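Local coordinates for putative aldehyde dehydrogenase (PDB 4YWE), which probably oxidises aldehydes to carboxylic acids with NAD or NADP as the electron acceptor, at the interface of chains A and B. Residues are numbered along the deposited sequence; one frame, centred on the assembly and turned at random. Chains: chain A/B, Putative aldehyde dehydrogenase.

The interface of chains A and B. Residues chain A 482-484; chain B 430, 433, 441, 443.
A:Ala483 is bonded through its backbone to two residues of chain B, which joins strand 477-485 of chain A in parallel to strand 440-443 of chain B. Such strand exchange by the oligomerisation arm is typical of the aldehyde dehydrogenase family. The amide N of A:Ala483 donates to the carbonyl O of B:Val441 at 2.9 Å, with the C=O...N angle a near-linear 164°. The N of B:Ile443 then gives its hydrogen to the O of A:Ala483, also at 2.9 Å, the donor lying 25° off the carbonyl plane.

Packing is tight on the face of this sheet turned towards helix 426-435. The side chains of A:Ile484 and B:Ile443 lie alongside, pointing the same way, and CD1 of B:Ile443 is 3.7 Å from CG1 of A:Ile484. The same CD1 also reaches CG2 of A:Ile482 at 3.9 Å, in an oblique crossing, and so touches both isoleucines of chain A. In B:Ile443, with CG1 anti to the carbonyl carbon (chi1 -64°) and the chain extended beyond it, CD1 points to the helix side. On that side, the bent side chain of B:Met430 crosses A:Ile484 at about a right angle, its terminal methyl CE 3.7 Å from CD1 of A:Ile484. The extended branch of A:Ile482 ends with CD1 3.9 Å from the CB of B:Ala433.

By contrast, on the opposite face A:Ala483 meets little of chain B: its methyl points away from the helix, and the residue loses merely 1 Å² to chain B, against 46 Å² for A:Ile482.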
loop_
_atom_site.group_PDB
_atom_site.type_symbol
_atom_site.label_atom_id
_atom_site.label_comp_id
_atom_site.label_asym_id
_atom_site.label_seq_id
_atom_site.Cartn_x
_atom_site.Cartn_y
_atom_site.Cartn_z
ATOM N N ILE A 482 11.881 -9.446 8.874
ATOM C CA ILE A 482 12.419 -9.614 10.219
ATOM C C ILE A 482 11.334 -10.125 11.159
ATOM O O ILE A 482 10.357 -9.426 11.431
ATOM C CB ILE A 482 13.023 -8.300 10.740
ATOM C CG1 ILE A 482 14.106 -7.799 9.779
ATOM C CG2 ILE A 482 13.579 -8.491 12.145
ATOM C CD1 ILE A 482 14.645 -6.425 10.122
ATOM N N ALA A 483 11.510 -11.345 11.654
ATOM C CA ALA A 483 10.533 -11.960 12.546
ATOM C C ALA A 483 11.037 -11.986 13.985
ATOM O O ALA A 483 11.976 -12.711 14.311
ATOM C CB ALA A 483 10.198 -13.367 12.075
ATOM N N ILE A 484 10.403 -11.193 14.842
ATOM C CA ILE A 484 10.815 -11.086 16.235
ATOM C C ILE A 484 9.914 -11.911 17.148
ATOM O O ILE A 484 8.720 -11.635 17.265
ATOM C CB ILE A 484 10.828 -9.618 16.697
ATOM C CG1 ILE A 484 11.530 -8.736 15.665
ATOM C CG2 ILE A 484 11.484 -9.499 18.064
ATOM C CD1 ILE A 484 11.354 -7.254 15.918
ATOM N N MET B 430 18.098 -5.402 16.476
ATOM C CA MET B 430 17.704 -4.659 15.287
ATOM C C MET B 430 18.916 -4.152 14.513
ATOM O O MET B 430 18.871 -4.028 13.289
ATOM C CB MET B 430 16.795 -3.488 15.666
ATOM C CG MET B 430 15.967 -2.961 14.510
ATOM S SD MET B 430 14.968 -4.255 13.747
ATOM C CE MET B 430 14.046 -4.848 15.165
ATOM N N ALA B 433 20.347 -7.062 12.427
ATOM C CA ALA B 433 19.365 -7.415 11.406
ATOM C C ALA B 433 19.483 -6.525 10.171
ATOM O O ALA B 433 19.221 -6.965 9.052
ATOM C CB ALA B 433 17.957 -7.335 11.983
ATOM N N VAL B 441 15.442 -12.400 8.492
ATOM C CA VAL B 441 16.214 -12.379 9.727
ATOM C C VAL B 441 15.304 -12.746 10.892
ATOM O O VAL B 441 14.275 -12.105 11.115
ATOM C CB VAL B 441 16.883 -11.012 9.963
ATOM C CG1 VAL B 441 17.655 -11.024 11.274
ATOM C CG2 VAL B 441 17.801 -10.657 8.804
ATOM N N ILE B 443 14.786 -13.269 14.998
ATOM C CA ILE B 443 15.306 -12.825 16.284
ATOM C C ILE B 443 14.808 -13.733 17.402
ATOM O O ILE B 443 13.604 -13.822 17.650
ATOM C CB ILE B 443 14.927 -11.360 16.554
ATOM C CG1 ILE B 443 15.581 -10.448 15.515
ATOM C CG2 ILE B 443 15.338 -10.956 17.963
ATOM C CD1 ILE B 443 15.217 -8.988 15.662
#